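Local coordinates for protein alpha-L-rhamnosidase (Klebsiella oxytoca, PDB 4XHC) that hydrolyses terminal alpha-L-rhamnose residues from glycosides as a two-domain enzyme of family GH78, and binds rhamnose in its pocket, at residues P214-I219 against Q488-W493; N221-T226 against D502-I507; F235-K240 against Y526-S531; A254-V259 against W530-A535. All coordinates share one frame; numbering follows the deposited sequence.

Contact 1: residues P214-I219 against Q488-W493; sequences PQLRAI and QIKAYW
Q215 and K490 run past each other on a slant, the glutamine amide meeting the lysine methylenes. The glutamine is stretched out, CG anti to its backbone N (chi1 -158°), and its OE1 comes to 3.6 Å from K490 CD, while NE2 stays near the lysine's backbone carbonyl without bonding to it. K490 is just as extended, and its NZ passes beyond the glutamine to a salt bridge with D213, ahead of the first helical turn. Deeper in, the contact is greasy. L216 turns its CD2 branch across I489 at roughly a right angle, CD2 to CG2 at 4.1 Å, and the same methyl touches K490 CG. I219 then sets its two branches on different neighbours: CD1 reaches I489, and CG2 meets CB of W493 at 4.1 Å, where the indole has already turned away toward its own partner, the carbonyl of S531. No hydrogen bond joins the two segments, whose axes pass 10.3 Å apart at 53°. Helix 214-230 and helix 482-498 pack through aliphatic branches inside and the Q215-K490 pair at the more exposed side, with helix 534-540 closing over them: I538 rests on L216, F537 on I489, and P534 on both I219 and W493.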
# COMPACT_ATOMS: atom_id res chain seq x y z
N PRO A 214 -11.10 -3.29 45.22
CA PRO A 214 -11.53 -2.87 43.87
C PRO A 214 -10.40 -2.36 42.96
O PRO A 214 -10.47 -2.52 41.75
CB PRO A 214 -12.56 -1.76 44.14
CG PRO A 214 -12.25 -1.27 45.51
CD PRO A 214 -11.68 -2.43 46.27
N GLN A 215 -9.36 -1.76 43.55
CA GLN A 215 -8.27 -1.22 42.75
C GLN A 215 -7.34 -2.31 42.20
O GLN A 215 -6.81 -2.19 41.10
CB GLN A 215 -7.47 -0.20 43.55
CG GLN A 215 -6.71 0.77 42.66
CD GLN A 215 -5.66 1.57 43.40
OE1 GLN A 215 -5.75 1.78 44.62
NE2 GLN A 215 -4.64 2.03 42.66
N LEU A 216 -7.14 -3.38 42.98
CA LEU A 216 -6.39 -4.54 42.50
C LEU A 216 -7.17 -5.31 41.43
O LEU A 216 -6.57 -5.88 40.51
CB LEU A 216 -6.05 -5.48 43.65
CG LEU A 216 -5.07 -4.98 44.71
CD1 LEU A 216 -4.90 -6.03 45.80
CD2 LEU A 216 -3.72 -4.62 44.10
N ARG A 217 -8.50 -5.34 41.56
CA ARG A 217 -9.35 -5.98 40.56
C ARG A 217 -9.19 -5.30 39.20
O ARG A 217 -9.05 -5.98 38.18
CB ARG A 217 -10.82 -5.96 40.99
CG ARG A 217 -11.79 -6.52 39.95
CD ARG A 217 -13.21 -6.70 40.47
NE ARG A 217 -13.24 -7.45 41.73
CZ ARG A 217 -12.99 -8.76 41.85
NH1 ARG A 217 -12.70 -9.50 40.79
NH2 ARG A 217 -13.03 -9.33 43.04
N ALA A 218 -9.21 -3.97 39.19
CA ALA A 218 -9.05 -3.18 37.97
C ALA A 218 -7.70 -3.43 37.29
O ALA A 218 -7.62 -3.53 36.07
CB ALA A 218 -9.22 -1.70 38.28
N ILE A 219 -6.65 -3.54 38.10
CA ILE A 219 -5.31 -3.85 37.61
C ILE A 219 -5.23 -5.27 37.05
O ILE A 219 -4.64 -5.50 35.99
CB ILE A 219 -4.26 -3.68 38.74
CG1 ILE A 219 -4.09 -2.19 39.05
CG2 ILE A 219 -2.92 -4.28 38.36
CD1 ILE A 219 -3.35 -1.91 40.34
N GLN A 488 2.83 -0.83 46.42
CA GLN A 488 3.69 -0.62 45.25
C GLN A 488 3.07 -1.06 43.93
O GLN A 488 3.34 -0.46 42.89
CB GLN A 488 5.04 -1.33 45.42
CG GLN A 488 6.08 -0.48 46.12
CD GLN A 488 6.37 0.79 45.36
OE1 GLN A 488 6.53 1.84 45.97
NE2 GLN A 488 6.42 0.69 44.02
N ILE A 489 2.29 -2.13 43.97
CA ILE A 489 1.53 -2.54 42.79
C ILE A 489 0.52 -1.44 42.44
O ILE A 489 0.40 -1.04 41.29
CB ILE A 489 0.83 -3.89 43.02
CG1 ILE A 489 1.87 -5.01 43.03
CG2 ILE A 489 -0.22 -4.15 41.94
CD1 ILE A 489 1.38 -6.30 43.64
N LYS A 490 -0.19 -0.95 43.46
CA LYS A 490 -1.18 0.10 43.28
C LYS A 490 -0.60 1.42 42.78
O LYS A 490 -1.20 2.08 41.93
CB LYS A 490 -1.91 0.35 44.59
CG LYS A 490 -2.80 -0.78 45.04
CD LYS A 490 -3.52 -0.40 46.32
CE LYS A 490 -4.60 -1.39 46.67
NZ LYS A 490 -5.06 -1.13 48.06
N ALA A 491 0.54 1.83 43.33
CA ALA A 491 1.14 3.11 42.96
C ALA A 491 1.64 3.11 41.52
O ALA A 491 1.43 4.07 40.78
CB ALA A 491 2.29 3.44 43.90
N TYR A 492 2.30 2.03 41.12
CA TYR A 492 2.91 1.93 39.79
C TYR A 492 1.91 1.50 38.70
O TYR A 492 1.60 2.29 37.82
CB TYR A 492 4.10 0.98 39.85
CG TYR A 492 4.92 0.89 38.59
CD1 TYR A 492 5.74 1.93 38.18
CD2 TYR A 492 4.92 -0.28 37.82
CE1 TYR A 492 6.50 1.83 37.03
CE2 TYR A 492 5.68 -0.39 36.67
CZ TYR A 492 6.47 0.67 36.28
OH TYR A 492 7.22 0.53 35.14
N TRP A 493 1.41 0.27 38.77
CA TRP A 493 0.45 -0.21 37.77
C TRP A 493 -0.89 0.54 37.83
O TRP A 493 -1.54 0.73 36.81
CB TRP A 493 0.21 -1.70 37.91
CG TRP A 493 1.31 -2.56 37.35
CD1 TRP A 493 1.39 -3.07 36.10
CD2 TRP A 493 2.46 -3.05 38.05
NE1 TRP A 493 2.52 -3.82 35.95
CE2 TRP A 493 3.20 -3.83 37.14
CE3 TRP A 493 2.95 -2.90 39.35
CZ2 TRP A 493 4.38 -4.47 37.49
CZ3 TRP A 493 4.13 -3.52 39.70
CH2 TRP A 493 4.84 -4.29 38.77

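Contact 2: residues N221-T226 against D502-I507; sequences NVAVLT and DTFWEI. With RAM (alpha-L-rhamnopyranose), chain C.
V222 holds CG1 anti to its backbone N (chi1 169°), which drops that methyl onto the ring of F504; the phenylalanine, with CG anti to its carbonyl carbon (chi1 -71°), brings its ring against the helix to receive it. V222 CG1 sits 3.5 Å from the F504 ring centroid, almost over the centre, a CH-pi contact over the face. A223 CB comes up in the ring plane at the edge, 4.0 Å from F504 CE2, so face and rim are both met by one turn of helix 214-230. W493 adds an edge-to-face ring contact with F504.

One turn on, the T226 hydroxyl does the polar work. It gives its proton to V222 O within its own helix, OG1 to O at 2.6 Å, and accepts the backbone N-H of F504, N to OG1 at 3.0 Å and nearly straight (164°). V222 O takes a second bond, from T226 N, and the two donors come from opposite faces of its plane. Beside this, L225 CD2 lies against the backbone O of D502 at 3.6 Å, and its CG against the T503 methyl.

The loop, extended through T503-W505, then leaves the helix and carries E506 to the sugar, where RAM O2 donates to E506 OE2 at 2.6 Å. R241 makes a salt bridge to the other carboxylate oxygen, OE1, and Y518 bonds to OE2. This is a loop of the (alpha/alpha)6 barrel, the six-hairpin glycosidase fold of GH78, bringing an acidic residue into the rhamnose pocket.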
# COMPACT_ATOMS: atom_id res chain seq x y z
N ASN A 221 -7.69 -6.97 35.74
CA ASN A 221 -8.42 -6.99 34.46
C ASN A 221 -7.56 -6.51 33.30
O ASN A 221 -7.53 -7.13 32.24
CB ASN A 221 -9.70 -6.16 34.52
CG ASN A 221 -10.78 -6.83 35.33
OD1 ASN A 221 -10.90 -8.06 35.34
ND2 ASN A 221 -11.59 -6.03 36.01
N VAL A 222 -6.83 -5.42 33.51
CA VAL A 222 -5.94 -4.91 32.48
C VAL A 222 -4.79 -5.88 32.20
O VAL A 222 -4.40 -6.08 31.05
CB VAL A 222 -5.41 -3.53 32.87
CG1 VAL A 222 -4.28 -3.09 31.95
CG2 VAL A 222 -6.55 -2.52 32.84
N ALA A 223 -4.26 -6.50 33.25
CA ALA A 223 -3.19 -7.49 33.13
C ALA A 223 -3.60 -8.68 32.28
O ALA A 223 -2.89 -9.08 31.38
CB ALA A 223 -2.75 -7.96 34.50
N VAL A 224 -4.76 -9.24 32.59
CA VAL A 224 -5.25 -10.42 31.88
C VAL A 224 -5.43 -10.14 30.39
O VAL A 224 -5.06 -10.98 29.57
CB VAL A 224 -6.56 -10.95 32.51
CG1 VAL A 224 -7.20 -12.03 31.63
CG2 VAL A 224 -6.30 -11.51 33.90
N LEU A 225 -5.99 -8.98 30.04
CA LEU A 225 -6.17 -8.62 28.63
C LEU A 225 -4.83 -8.49 27.93
O LEU A 225 -4.69 -8.88 26.77
CB LEU A 225 -6.95 -7.31 28.48
CG LEU A 225 -7.16 -6.79 27.04
CD1 LEU A 225 -7.83 -7.83 26.15
CD2 LEU A 225 -7.96 -5.48 27.04
N THR A 226 -3.85 -7.95 28.66
CA THR A 226 -2.48 -7.82 28.16
C THR A 226 -1.92 -9.17 27.76
O THR A 226 -1.36 -9.33 26.68
CB THR A 226 -1.54 -7.18 29.21
OG1 THR A 226 -2.13 -5.98 29.71
CG2 THR A 226 -0.20 -6.87 28.58
N ASP A 502 -5.56 0.33 28.46
CA ASP A 502 -6.34 -0.90 28.28
C ASP A 502 -5.47 -2.13 28.54
O ASP A 502 -5.97 -3.18 28.95
CB ASP A 502 -6.89 -0.99 26.86
CG ASP A 502 -7.86 0.13 26.54
OD1 ASP A 502 -8.94 0.18 27.17
OD2 ASP A 502 -7.55 0.94 25.63
N THR A 503 -4.17 -1.97 28.26
CA THR A 503 -3.16 -3.00 28.45
C THR A 503 -1.90 -2.36 29.02
O THR A 503 -1.67 -1.18 28.82
CB THR A 503 -2.81 -3.67 27.12
OG1 THR A 503 -2.44 -2.68 26.16
CG2 THR A 503 -3.99 -4.44 26.59
N PHE A 504 -1.09 -3.14 29.74
CA PHE A 504 0.11 -2.58 30.36
C PHE A 504 1.27 -2.42 29.38
O PHE A 504 1.42 -3.18 28.42
CB PHE A 504 0.51 -3.37 31.61
CG PHE A 504 -0.42 -3.18 32.76
CD1 PHE A 504 -0.78 -1.91 33.18
CD2 PHE A 504 -0.97 -4.26 33.42
CE1 PHE A 504 -1.66 -1.72 34.23
CE2 PHE A 504 -1.85 -4.08 34.47
CZ PHE A 504 -2.19 -2.80 34.88
N TRP A 505 2.11 -1.42 29.66
CA TRP A 505 3.08 -0.92 28.69
C TRP A 505 4.43 -1.60 28.82
O TRP A 505 4.82 -2.03 29.90
CB TRP A 505 3.26 0.60 28.86
CG TRP A 505 1.97 1.39 28.84
CD1 TRP A 505 0.76 1.00 28.33
CD2 TRP A 505 1.77 2.71 29.35
NE1 TRP A 505 -0.17 1.99 28.50
CE2 TRP A 505 0.42 3.05 29.12
CE3 TRP A 505 2.60 3.63 29.99
CZ2 TRP A 505 -0.11 4.28 29.51
CZ3 TRP A 505 2.08 4.85 30.37
CH2 TRP A 505 0.74 5.17 30.13
N GLU A 506 5.15 -1.67 27.70
CA GLU A 506 6.53 -2.14 27.70
C GLU A 506 7.45 -1.27 28.59
O GLU A 506 8.23 -1.79 29.39
CB GLU A 506 7.06 -2.14 26.27
CG GLU A 506 8.49 -2.64 26.11
CD GLU A 506 9.06 -2.35 24.73
OE1 GLU A 506 8.50 -1.44 24.06
OE2 GLU A 506 10.03 -3.01 24.30
N ILE A 507 7.34 0.04 28.42
CA ILE A 507 8.20 1.02 29.10
C ILE A 507 7.36 1.91 30.02
O ILE A 507 6.33 2.41 29.60
CB ILE A 507 8.88 1.94 28.06
CG1 ILE A 507 9.62 1.14 26.98
CG2 ILE A 507 9.81 2.94 28.73
CD1 ILE A 507 10.69 0.21 27.49
C1 RAM C . 13.27 -5.47 23.60
C2 RAM C . 11.88 -5.82 24.09
C3 RAM C . 11.85 -7.23 24.65
C4 RAM C . 13.10 -7.45 25.49
C5 RAM C . 14.31 -7.46 24.57
C6 RAM C . 15.56 -6.94 25.23
O1 RAM C . 13.15 -4.79 22.40
O2 RAM C . 11.58 -4.90 25.12
O3 RAM C . 10.69 -7.42 25.46
O4 RAM C . 13.03 -8.70 26.16
O5 RAM C . 14.05 -6.64 23.40

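Contact 3: residues F235-K240 against Y526-S531; sequences FEDGPK and YCHAWS. With RAM (alpha-L-rhamnopyranose), chain C.
D237 lays its backbone carbonyl over the H528 imidazole: the oxygen stands 3.1 Å above the ring plane, over the centre, and is not a hydrogen-bond partner of ND1. At the ring edge, in plane, lie W530 CG and O3 of the rhamnose, which puts the pair in the sugar pocket of the GH78 six-hairpin domain. H528 NE2 donates to RAM O3 at 3.1 Å (161°), while ND1 is hydrogen-bonded to S525 OG; with both nitrogens engaged, the ring's rotation is fixed. The W530 indole turns one face to the sugar, O3 lying toward its rim and CZ3 3.4 Å from RAM O4, and H528 CD2 rests over the same face of the indole. D237 and H528 point the same way side by side, with their carboxylate and ring planes 66° apart. The aspartate CG sits between its backbone N and carbonyl carbon (chi1 62°), with OD2 3.5 Å from RAM O3.

The backbones are joined more loosely. A529 N makes a weak bond to D237 O, and a water that donates to that oxygen receives a weak bond from W530 N. G238 CA makes a CH...O contact with C527 O, and P239 sets its CD 4.0 Å from C527 SG.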
# COMPACT_ATOMS: atom_id res chain seq x y z
N PHE A 235 4.27 -17.11 22.74
CA PHE A 235 4.13 -15.99 23.68
C PHE A 235 4.87 -14.77 23.11
O PHE A 235 6.07 -14.62 23.31
CB PHE A 235 4.75 -16.34 25.04
CG PHE A 235 3.94 -17.29 25.87
CD1 PHE A 235 2.87 -16.84 26.62
CD2 PHE A 235 4.27 -18.63 25.92
CE1 PHE A 235 2.14 -17.71 27.41
CE2 PHE A 235 3.53 -19.51 26.70
CZ PHE A 235 2.47 -19.05 27.45
N GLU A 236 4.16 -13.90 22.38
CA GLU A 236 4.81 -12.73 21.79
C GLU A 236 5.11 -11.69 22.86
O GLU A 236 4.36 -11.57 23.82
CB GLU A 236 3.92 -12.12 20.71
CG GLU A 236 3.63 -13.05 19.54
CD GLU A 236 2.88 -12.36 18.40
OE1 GLU A 236 2.70 -11.12 18.44
OE2 GLU A 236 2.47 -13.07 17.45
N ASP A 237 6.22 -10.97 22.73
CA ASP A 237 6.55 -9.93 23.72
C ASP A 237 5.58 -8.76 23.63
O ASP A 237 5.11 -8.27 24.66
CB ASP A 237 8.02 -9.47 23.61
CG ASP A 237 8.37 -8.83 22.27
OD1 ASP A 237 7.78 -9.18 21.24
OD2 ASP A 237 9.27 -7.96 22.26
N GLY A 238 5.29 -8.33 22.40
CA GLY A 238 4.31 -7.27 22.12
C GLY A 238 3.67 -7.48 20.74
O GLY A 238 4.37 -7.73 19.77
N PRO A 239 2.33 -7.41 20.65
CA PRO A 239 1.68 -7.74 19.38
C PRO A 239 1.89 -6.72 18.26
O PRO A 239 1.76 -7.09 17.09
CB PRO A 239 0.20 -7.82 19.75
CG PRO A 239 0.15 -7.97 21.23
CD PRO A 239 1.33 -7.20 21.72
N LYS A 240 2.16 -5.47 18.59
CA LYS A 240 2.53 -4.48 17.57
C LYS A 240 3.98 -4.70 17.17
O LYS A 240 4.32 -4.78 15.99
CB LYS A 240 2.39 -3.05 18.09
CG LYS A 240 2.92 -2.01 17.11
CD LYS A 240 2.59 -0.59 17.52
CE LYS A 240 3.69 0.01 18.37
NZ LYS A 240 3.19 1.18 19.12
N TYR A 526 2.62 -0.81 23.74
CA TYR A 526 1.65 -0.45 24.78
C TYR A 526 0.80 -1.64 25.21
O TYR A 526 -0.20 -1.50 25.92
CB TYR A 526 0.79 0.74 24.33
CG TYR A 526 1.63 1.97 24.22
CD1 TYR A 526 1.89 2.74 25.34
CD2 TYR A 526 2.26 2.30 23.03
CE1 TYR A 526 2.73 3.85 25.26
CE2 TYR A 526 3.07 3.41 22.94
CZ TYR A 526 3.31 4.18 24.06
OH TYR A 526 4.12 5.28 23.95
N CYS A 527 1.23 -2.82 24.80
CA CYS A 527 0.67 -4.08 25.28
C CYS A 527 1.82 -5.05 25.34
O CYS A 527 2.15 -5.67 24.33
CB CYS A 527 -0.42 -4.58 24.34
SG CYS A 527 -1.10 -6.19 24.78
N HIS A 528 2.46 -5.15 26.50
CA HIS A 528 3.67 -5.96 26.65
C HIS A 528 3.48 -6.84 27.85
O HIS A 528 3.32 -6.36 28.97
CB HIS A 528 4.90 -5.06 26.83
CG HIS A 528 6.06 -5.44 25.97
ND1 HIS A 528 6.06 -5.25 24.61
CD2 HIS A 528 7.26 -5.98 26.27
CE1 HIS A 528 7.20 -5.66 24.10
NE2 HIS A 528 7.95 -6.11 25.09
N ALA A 529 3.51 -8.15 27.62
CA ALA A 529 3.09 -9.12 28.63
C ALA A 529 4.09 -9.30 29.78
O ALA A 529 3.75 -9.87 30.81
CB ALA A 529 2.77 -10.46 27.98
N TRP A 530 5.32 -8.81 29.62
CA TRP A 530 6.25 -8.81 30.73
C TRP A 530 5.81 -7.81 31.80
O TRP A 530 6.38 -7.77 32.88
CB TRP A 530 7.71 -8.60 30.26
CG TRP A 530 8.16 -7.21 29.91
CD1 TRP A 530 7.47 -6.05 30.01
CD2 TRP A 530 9.47 -6.85 29.43
NE1 TRP A 530 8.24 -4.98 29.60
CE2 TRP A 530 9.48 -5.45 29.25
CE3 TRP A 530 10.63 -7.57 29.14
CZ2 TRP A 530 10.59 -4.76 28.79
CZ3 TRP A 530 11.74 -6.89 28.69
CH2 TRP A 530 11.71 -5.50 28.51
N SER A 531 4.78 -7.02 31.49
CA SER A 531 4.20 -6.06 32.44
C SER A 531 2.88 -6.50 33.07
O SER A 531 2.24 -5.70 33.74
CB SER A 531 3.97 -4.72 31.75
OG SER A 531 5.15 -4.26 31.12
C1 RAM C . 13.27 -5.47 23.60
C2 RAM C . 11.88 -5.82 24.09
C3 RAM C . 11.85 -7.23 24.65
C4 RAM C . 13.10 -7.45 25.49
C5 RAM C . 14.31 -7.46 24.57
C6 RAM C . 15.56 -6.94 25.23
O1 RAM C . 13.15 -4.79 22.40
O2 RAM C . 11.58 -4.90 25.12
O3 RAM C . 10.69 -7.42 25.46
O4 RAM C . 13.03 -8.70 26.16
O5 RAM C . 14.05 -6.64 23.40
O HOH W 1 6.22 -9.33 27.16
O HOH W 2 2.35 -4.13 21.23

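Contact 4: residues A254-V259 against W530-A535; sequences ALVNDV and WSCTPA. With RAM (alpha-L-rhamnopyranose), chain C.
V256 meets the other segment with both methyls, CG1 toward A535 at the start of helix 534-540 and CG2 toward C532 and T533 just before it, within the (alpha/alpha)6 barrel of the GH78 six-hairpin domain. With its CG1 anti to the backbone N (chi1 -176°), the valine sends that branch to A535, CG1 to CB at 3.9 Å. The other branch, CG2, settles into the bend before the helix, 3.7 Å from C532 SG and 3.6 Å from C532 O. V256 CG2 is also 4.1 Å from T533 CG2; the threonine hydroxyl turns elsewhere, to H470. A535 meets the valine with its CB, and also touches D220 and A223 of helix 214-230. L227 of that helix also meets V256, placing the valine where three helices converge. V259, a turn further along, adds only a light touch on the backbone of A535.

No hydrogen bond crosses here; methyls meet sulfur, a methyl and a backbone carbonyl. At the start of the 530-535 segment, W530 turns away from the helix and into the rhamnose pocket. C532 holds its sulfur between the backbone N and the carbonyl carbon (chi1 75°), which turns SG toward the valine, 4.0 Å from V256 CG1.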
# COMPACT_ATOMS: atom_id res chain seq x y z
N ALA A 254 4.86 -17.02 31.51
CA ALA A 254 4.53 -18.37 31.98
C ALA A 254 3.94 -18.37 33.39
O ALA A 254 3.06 -19.16 33.69
CB ALA A 254 5.74 -19.28 31.90
N LEU A 255 4.44 -17.48 34.25
CA LEU A 255 3.91 -17.39 35.60
C LEU A 255 2.44 -16.96 35.59
O LEU A 255 1.63 -17.51 36.32
CB LEU A 255 4.72 -16.38 36.45
CG LEU A 255 6.11 -16.78 36.93
CD1 LEU A 255 6.73 -15.64 37.73
CD2 LEU A 255 6.07 -18.06 37.77
N VAL A 256 2.11 -15.98 34.76
CA VAL A 256 0.76 -15.44 34.72
C VAL A 256 -0.18 -16.46 34.08
O VAL A 256 -1.29 -16.69 34.56
CB VAL A 256 0.70 -14.10 33.94
CG1 VAL A 256 -0.70 -13.51 34.00
CG2 VAL A 256 1.72 -13.12 34.50
N ASN A 257 0.28 -17.09 33.01
CA ASN A 257 -0.45 -18.16 32.36
C ASN A 257 -0.89 -19.23 33.35
O ASN A 257 -2.01 -19.72 33.31
CB ASN A 257 0.42 -18.78 31.27
CG ASN A 257 -0.24 -19.97 30.60
OD1 ASN A 257 -1.25 -19.83 29.92
ND2 ASN A 257 0.34 -21.14 30.79
N ASP A 258 0.02 -19.57 34.25
CA ASP A 258 -0.22 -20.57 35.28
C ASP A 258 -1.52 -20.42 36.07
O ASP A 258 -2.17 -21.40 36.39
CB ASP A 258 0.94 -20.53 36.27
CG ASP A 258 1.49 -21.89 36.56
OD1 ASP A 258 1.75 -22.62 35.57
OD2 ASP A 258 1.68 -22.20 37.75
N VAL A 259 -1.88 -19.18 36.39
CA VAL A 259 -3.04 -18.88 37.22
C VAL A 259 -4.19 -18.22 36.45
O VAL A 259 -5.19 -17.83 37.05
CB VAL A 259 -2.66 -17.95 38.41
CG1 VAL A 259 -1.66 -18.64 39.32
CG2 VAL A 259 -2.10 -16.62 37.91
N TRP A 530 5.32 -8.81 29.62
CA TRP A 530 6.25 -8.81 30.73
C TRP A 530 5.81 -7.81 31.80
O TRP A 530 6.38 -7.77 32.88
CB TRP A 530 7.71 -8.60 30.26
CG TRP A 530 8.16 -7.21 29.91
CD1 TRP A 530 7.47 -6.05 30.01
CD2 TRP A 530 9.47 -6.85 29.43
NE1 TRP A 530 8.24 -4.98 29.60
CE2 TRP A 530 9.48 -5.45 29.25
CE3 TRP A 530 10.63 -7.57 29.14
CZ2 TRP A 530 10.59 -4.76 28.79
CZ3 TRP A 530 11.74 -6.89 28.69
CH2 TRP A 530 11.71 -5.50 28.51
N SER A 531 4.78 -7.02 31.49
CA SER A 531 4.20 -6.06 32.44
C SER A 531 2.88 -6.50 33.07
O SER A 531 2.24 -5.70 33.74
CB SER A 531 3.97 -4.72 31.75
OG SER A 531 5.15 -4.26 31.12
N CYS A 532 2.47 -7.75 32.87
CA CYS A 532 1.16 -8.20 33.37
C CYS A 532 1.23 -9.12 34.61
O CYS A 532 0.26 -9.81 34.93
CB CYS A 532 0.40 -8.92 32.25
SG CYS A 532 1.00 -10.58 31.86
N THR A 533 2.36 -9.09 35.32
CA THR A 533 2.55 -9.99 36.45
C THR A 533 1.70 -9.69 37.68
O THR A 533 1.48 -10.58 38.50
CB THR A 533 4.02 -10.05 36.88
OG1 THR A 533 4.57 -8.73 36.91
CG2 THR A 533 4.81 -10.91 35.92
N PRO A 534 1.20 -8.45 37.82
CA PRO A 534 0.28 -8.23 38.94
C PRO A 534 -0.85 -9.25 39.04
O PRO A 534 -1.29 -9.59 40.14
CB PRO A 534 -0.26 -6.84 38.65
CG PRO A 534 0.90 -6.14 38.05
CD PRO A 534 1.62 -7.17 37.22
N ALA A 535 -1.33 -9.75 37.90
CA ALA A 535 -2.30 -10.84 37.91
C ALA A 535 -1.78 -12.05 38.70
O ALA A 535 -2.52 -12.66 39.48
CB ALA A 535 -2.67 -11.23 36.49
C1 RAM C . 13.27 -5.47 23.60
C2 RAM C . 11.88 -5.82 24.09
C3 RAM C . 11.85 -7.23 24.65
C4 RAM C . 13.10 -7.45 25.49
C5 RAM C . 14.31 -7.46 24.57
C6 RAM C . 15.56 -6.94 25.23
O1 RAM C . 13.15 -4.79 22.40
O2 RAM C . 11.58 -4.90 25.12
O3 RAM C . 10.69 -7.42 25.46
O4 RAM C . 13.03 -8.70 26.16
O5 RAM C . 14.05 -6.64 23.40

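From the N terminus, helix 214-230 enters first, supplying one side of contacts 1 and 2; the loop at 235-240 and helix 247-259 follow with contacts 3 and 4. Their partners come more than 260 residues later, in much the same order: 488-493, 502-507, 526-531 and 530-535. Each contact therefore closes a long, mainly helical loop, and every pair crosses except contacts 3 and 4, which end on a shared stretch, W530 and S531. Side links join them: T503 OG1 reaches Y526 O, and W505 O meets S531 OG. Together they tie the first helices of the catalytic domain to its last; contacts 2 to 4 include residues that reach the rhamnose, while contact 1 lies further out.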